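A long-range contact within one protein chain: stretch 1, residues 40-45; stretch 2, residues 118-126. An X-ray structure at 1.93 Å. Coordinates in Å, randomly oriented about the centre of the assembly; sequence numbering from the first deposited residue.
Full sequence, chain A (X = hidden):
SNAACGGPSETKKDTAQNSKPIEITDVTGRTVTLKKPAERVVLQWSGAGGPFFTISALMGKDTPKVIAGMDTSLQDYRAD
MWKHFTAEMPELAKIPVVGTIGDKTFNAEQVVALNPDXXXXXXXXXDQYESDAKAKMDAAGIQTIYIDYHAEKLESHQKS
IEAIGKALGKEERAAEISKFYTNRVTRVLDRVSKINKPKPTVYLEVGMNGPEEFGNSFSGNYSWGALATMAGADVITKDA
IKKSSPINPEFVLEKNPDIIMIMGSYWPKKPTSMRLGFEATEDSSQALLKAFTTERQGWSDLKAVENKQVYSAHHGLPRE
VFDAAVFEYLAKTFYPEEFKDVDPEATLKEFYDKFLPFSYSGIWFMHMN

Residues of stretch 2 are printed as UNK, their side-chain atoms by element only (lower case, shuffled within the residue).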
ATOM      1  N   ARG A  40      -0.187  21.071  12.190  1.00 33.77           N
ATOM      2  CA  ARG A  40       1.200  20.723  12.488  1.00 31.64           C
ATOM      3  C   ARG A  40       1.339  19.221  12.742  1.00 32.40           C
ATOM      4  O   ARG A  40       1.661  18.778  13.857  1.00 31.51           O
ATOM      5  CB  ARG A  40       1.729  21.552  13.662  1.00 31.94           C
ATOM      6  CG  ARG A  40       1.790  23.035  13.340  1.00 34.78           C
ATOM      7  CD  ARG A  40       2.389  23.846  14.474  1.00 43.71           C
ATOM      8  NE  ARG A  40       3.824  23.614  14.598  1.00 47.55           N
ATOM      9  CZ  ARG A  40       4.738  24.124  13.776  1.00 52.94           C
ATOM     10  NH1 ARG A  40       4.366  24.888  12.753  1.00 55.63           N
ATOM     11  NH2 ARG A  40       6.024  23.861  13.968  1.00 52.68           N
ATOM     12  N   VAL A  41       1.097  18.441  11.689  1.00 30.53           N
ATOM     13  CA  VAL A  41       1.117  16.987  11.776  1.00 28.54           C
ATOM     14  C   VAL A  41       2.562  16.460  11.739  1.00 31.94           C
ATOM     15  O   VAL A  41       3.397  17.008  11.013  1.00 34.50           O
ATOM     16  CB  VAL A  41       0.307  16.381  10.601  1.00 28.65           C
ATOM     17  CG1 VAL A  41       0.336  14.850  10.629  1.00 27.97           C
ATOM     18  CG2 VAL A  41      -1.145  16.898  10.615  1.00 29.55           C
ATOM     19  N   VAL A  42       2.861  15.425  12.530  1.00 31.72           N
ATOM     20  CA  VAL A  42       4.111  14.664  12.379  1.00 32.58           C
ATOM     21  C   VAL A  42       3.793  13.355  11.656  1.00 32.29           C
ATOM     22  O   VAL A  42       2.991  12.546  12.137  1.00 32.38           O
ATOM     23  CB  VAL A  42       4.785  14.348  13.738  1.00 35.72           C
ATOM     24  CG1 VAL A  42       5.960  13.395  13.550  1.00 35.76           C
ATOM     25  CG2 VAL A  42       5.249  15.629  14.425  1.00 41.10           C
ATOM     26  N   LEU A  43       4.403  13.157  10.492  1.00 31.37           N
ATOM     27  CA  LEU A  43       4.155  11.959   9.684  1.00 29.73           C
ATOM     28  C   LEU A  43       4.947  10.751  10.159  1.00 28.67           C
ATOM     29  O   LEU A  43       6.094  10.878  10.600  1.00 28.83           O
ATOM     30  CB  LEU A  43       4.539  12.227   8.229  1.00 31.67           C
ATOM     31  CG  LEU A  43       3.827  13.394   7.552  1.00 35.45           C
ATOM     32  CD1 LEU A  43       4.426  13.642   6.158  1.00 33.86           C
ATOM     33  CD2 LEU A  43       2.333  13.105   7.465  1.00 32.51           C
ATOM     34  N   GLN A  44       4.336   9.572  10.040  1.00 29.27           N
ATOM     35  CA  GLN A  44       5.030   8.300  10.185  1.00 28.52           C
ATOM     36  C   GLN A  44       4.579   7.374   9.059  1.00 30.99           C
ATOM     37  O   GLN A  44       3.438   7.495   8.573  1.00 28.61           O
ATOM     38  CB  GLN A  44       4.710   7.647  11.531  1.00 28.79           C
ATOM     39  CG  GLN A  44       5.288   8.361  12.725  1.00 30.07           C
ATOM     40  CD  GLN A  44       6.799   8.220  12.816  1.00 31.36           C
ATOM     41  OE1 GLN A  44       7.538   9.179  12.572  1.00 35.97           O
ATOM     42  NE2 GLN A  44       7.262   7.042  13.195  1.00 27.72           N
ATOM     43  N   TRP A  45       5.468   6.463   8.668  1.00 30.14           N
ATOM     44  CA  TRP A  45       5.213   5.457   7.617  1.00 28.10           C
ATOM     45  C   TRP A  45       4.634   6.030   6.313  1.00 27.94           C
ATOM     46  O   TRP A  45       3.703   5.458   5.738  1.00 27.81           O
ATOM     47  CB  TRP A  45       4.294   4.342   8.151  1.00 26.10           C
ATOM     48  CG  TRP A  45       4.993   3.388   9.067  1.00 28.31           C
ATOM     49  CD1 TRP A  45       6.224   3.561   9.659  1.00 32.47           C
ATOM     50  CD2 TRP A  45       4.518   2.100   9.497  1.00 27.89           C
ATOM     51  NE1 TRP A  45       6.537   2.449  10.426  1.00 32.64           N
ATOM     52  CE2 TRP A  45       5.507   1.547  10.344  1.00 30.22           C
ATOM     53  CE3 TRP A  45       3.355   1.363   9.244  1.00 27.57           C
ATOM     54  CZ2 TRP A  45       5.366   0.279  10.935  1.00 31.30           C
ATOM     55  CZ3 TRP A  45       3.216   0.105   9.835  1.00 29.22           C
ATOM     56  CH2 TRP A  45       4.219  -0.421  10.670  1.00 30.39           C
ATOM     57  N   UNK A 118      -0.891  16.913  16.111  1.00 33.75           N
ATOM     58  CA  UNK A 118      -1.369  15.537  16.003  1.00 32.38           C
ATOM     59  C   UNK A 118      -0.361  14.626  15.303  1.00 32.29           C
ATOM     60  O   UNK A 118       0.366  15.050  14.393  1.00 32.26           O
ATOM     61  c   UNK A 118      -3.333  14.058  15.381  1.00 40.98           C
ATOM     62  c   UNK A 118      -2.745  15.459  15.284  1.00 40.16           C
ATOM     63  c   UNK A 118      -2.595  15.807  13.842  1.00 39.33           C
ATOM     64  N   UNK A 119      -0.310  13.373  15.739  1.00 29.61           N
ATOM     65  CA  UNK A 119       0.449  12.354  15.028  1.00 29.35           C
ATOM     66  C   UNK A 119      -0.496  11.198  14.734  1.00 29.59           C
ATOM     67  O   UNK A 119      -1.216  10.748  15.635  1.00 28.39           O
ATOM     68  c   UNK A 119       1.284  11.442  17.251  1.00 38.80           C
ATOM     69  c   UNK A 119       3.708  10.430  15.879  1.00 40.08           C
ATOM     70  c   UNK A 119       2.426  10.769  15.161  1.00 35.00           C
ATOM     71  c   UNK A 119       1.679  11.896  15.857  1.00 36.48           C
ATOM     72  N   UNK A 120      -0.540  10.761  13.472  1.00 28.21           N
ATOM     73  CA  UNK A 120      -1.341   9.603  13.079  1.00 27.75           C
ATOM     74  C   UNK A 120      -0.459   8.363  13.121  1.00 27.90           C
ATOM     75  O   UNK A 120       0.644   8.342  12.543  1.00 30.40           O
ATOM     76  c   UNK A 120      -1.931   9.773  11.669  1.00 23.84           C
ATOM     77  c   UNK A 120      -2.294  12.180  11.034  1.00 30.61           C
ATOM     78  c   UNK A 120      -2.813  10.985  11.519  1.00 28.70           C
ATOM     79  c   UNK A 120      -4.164  10.935  11.876  1.00 27.75           C
ATOM     80  c   UNK A 120      -4.461  13.257  11.267  1.00 29.34           C
ATOM     81  c   UNK A 120      -3.120  13.323  10.911  1.00 31.27           C
ATOM     82  c   UNK A 120      -4.985  12.056  11.751  1.00 30.91           C
ATOM     83  N   UNK A 121      -0.938   7.326  13.801  1.00 26.57           N
ATOM     84  CA  UNK A 121      -0.137   6.115  13.981  1.00 29.89           C
ATOM     85  C   UNK A 121      -0.882   4.894  13.474  1.00 29.39           C
ATOM     86  O   UNK A 121      -1.984   4.605  13.936  1.00 29.07           O
ATOM     87  c   UNK A 121       0.934   4.550  15.662  1.00 24.56           C
ATOM     88  c   UNK A 121       2.533   7.017  15.468  1.00 27.38           C
ATOM     89  c   UNK A 121       1.071   7.052  15.986  1.00 29.98           C
ATOM     90  c   UNK A 121       0.208   5.899  15.468  1.00 30.23           C
ATOM     91  N   UNK A 122      -0.292   4.160  12.518  1.00 29.61           N
ATOM     92  CA  UNK A 122      -0.945   2.913  12.109  1.00 26.96           C
ATOM     93  C   UNK A 122      -1.048   1.922  13.273  1.00 26.84           C
ATOM     94  O   UNK A 122      -0.156   1.870  14.138  1.00 29.05           O
ATOM     95  c   UNK A 122       0.869   4.491  11.669  1.00 26.73           C
ATOM     96  c   UNK A 122       0.649   3.609  10.444  1.00 25.54           C
ATOM     97  c   UNK A 122       0.002   2.363  11.023  1.00 25.80           C
ATOM     98  N   UNK A 123      -2.140   1.164  13.316  1.00 26.50           N
ATOM     99  CA  UNK A 123      -2.309   0.127  14.337  1.00 26.71           C
ATOM    100  C   UNK A 123      -1.126  -0.845  14.390  1.00 26.50           C
ATOM    101  O   UNK A 123      -0.715  -1.279  15.469  1.00 25.71           O
ATOM    102  c   UNK A 123      -4.827   0.271  14.543  1.00 28.58           C
ATOM    103  c   UNK A 123      -3.673  -1.940  14.909  1.00 30.97           C
ATOM    104  c   UNK A 123      -3.648  -0.628  14.133  1.00 27.87           C
ATOM    105  N   UNK A 124      -0.570  -1.191  13.229  1.00 31.22           N
ATOM    106  CA  UNK A 124       0.587  -2.095  13.199  1.00 31.02           C
ATOM    107  C   UNK A 124       1.809  -1.489  13.904  1.00 30.88           C
ATOM    108  O   UNK A 124       2.761  -2.198  14.239  1.00 32.15           O
ATOM    109  o   UNK A 124      -0.987  -3.911  11.857  1.00 35.99           O
ATOM    110  c   UNK A 124       0.932  -2.478  11.753  1.00 30.40           C
ATOM    111  c   UNK A 124       0.050  -3.605  11.217  1.00 37.65           C
ATOM    112  o   UNK A 124       0.394  -4.186  10.156  1.00 40.42           O
ATOM    113  N   UNK A 125       1.768  -0.178  14.127  1.00 26.98           N
ATOM    114  CA  UNK A 125       2.854   0.549  14.782  1.00 30.44           C
ATOM    115  C   UNK A 125       2.466   0.968  16.219  1.00 32.74           C
ATOM    116  O   UNK A 125       3.302   1.465  16.988  1.00 32.25           O
ATOM    117  c   UNK A 125       5.706   1.832  14.402  1.00 33.00           C
ATOM    118  c   UNK A 125       3.223   1.784  13.933  1.00 30.01           C
ATOM    119  c   UNK A 125       4.428   2.651  14.330  1.00 32.18           C
ATOM    120  c   UNK A 125       4.595   3.800  13.337  1.00 32.40           C
ATOM    121  N   UNK A 126       1.202   0.734  16.586  1.00 31.45           N
ATOM    122  CA  UNK A 126       0.655   1.168  17.885  1.00 29.71           C
ATOM    123  C   UNK A 126       1.396   0.634  19.123  1.00 32.61           C
ATOM    124  O   UNK A 126       1.721   1.406  20.041  1.00 31.82           O
ATOM    125  n   UNK A 126      -3.570  -0.054  21.405  1.00 35.06           N
ATOM    126  c   UNK A 126      -3.793   1.116  20.524  1.00 32.35           C
ATOM    127  c   UNK A 126      -0.842   0.817  17.969  1.00 31.92           C
ATOM    128  c   UNK A 126      -3.048   1.019  19.191  1.00 29.20           C
ATOM    129  c   UNK A 126      -1.523   1.078  19.347  1.00 30.65           C
TER
HETATM  130  O   HOH W   1       1.442  10.480  11.269  1.00 37.36           O

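Position 118 carries three side-chain carbons, one bearing the other two, with no ring, and one end carbon packs against the side chain of Val41. Its backbone O accepts a hydrogen bond from Val42 N (3.1 Å, N-H...O angle 160°) and also lies 3.3 Å from Val41 CA in a CA-H...O contact. The fork at CB identifies valine. Once named, Val118 can be paired by side chain: its CG1 is 3.7 Å from Val41 CG2, on the same face of the sheet.

Position 119 has four carbons, forked at the first, with one arm two carbons long, carbons that reach Val42 and Gln44. Its side chain lies on the other face, with that of Val42. The branching makes it isoleucine. Ile119 CG1 approaches Val42 O to 3.6 Å, while its CD1 is 4.1 Å from Gln44 CG.

At position 120 a single carbon leads to a closed ring of six carbons with no further atom, a ring whose edge meets Val41 CG1. The CA-to-CB bond points sideways, yet the ring comes nearer. The residue is phenylalanine, with Phe120 CD2 3.8 Å from Val41 CG1.

Position 121 repeats the four-carbon pattern forked at the first atom, and its contact, with Gln44, is slight. It is again isoleucine, Ile121 CD1 lying 4.1 Å from Gln44 CG.

Position 122 has three carbons that close a ring onto the backbone N, and this ring packs against the Trp45 indole. Only proline closes such a ring. Pro122 CG packs 3.7 Å from Trp45 CE3.

Position 123 shows three carbons forked at CB; pointing away, they make no contact with stretch 1. This is a valine, Val123.

Position 124 has two carbons, the second bearing two oxygens, and the first approaches the Trp45 indole. This short carboxylate can only be aspartate, and Asp124 CB lies 3.9 Å from Trp45 CZ3.

Position 125 has four carbons forked at the second, and one end carbon lies over the face of the Trp45 indole; hence leucine. Leu125 CD2 stands 3.9 Å from the centroid of the Trp45 five-membered ring, 15° off its normal, a CH-pi contact.

Position 126 is a row of four carbons ending in nitrogen, out of reach of stretch 1: lysine, Lys126.

The contact thus has two parts. Where the chains run parallel, the direct hydrogen bond is followed by a bridge through one water: water 1 donates to Val42 O (2.7 Å) and to Phe120 O (2.6 Å), and accepts a weak bond from Gln44 N (3.3 Å). The CA atoms separate from 5.1 Å between Val42 and Ile119 to 8.0 Å between Trp45 and Pro122. Across this wider end the indole of Trp45 reaches Pro122, Asp124 and Leu125, and Trp45 has the largest covered area of any residue here, 97 Å² against 533 Å² buried in all.

Stretch 2 118-126: VIFIPVDLK
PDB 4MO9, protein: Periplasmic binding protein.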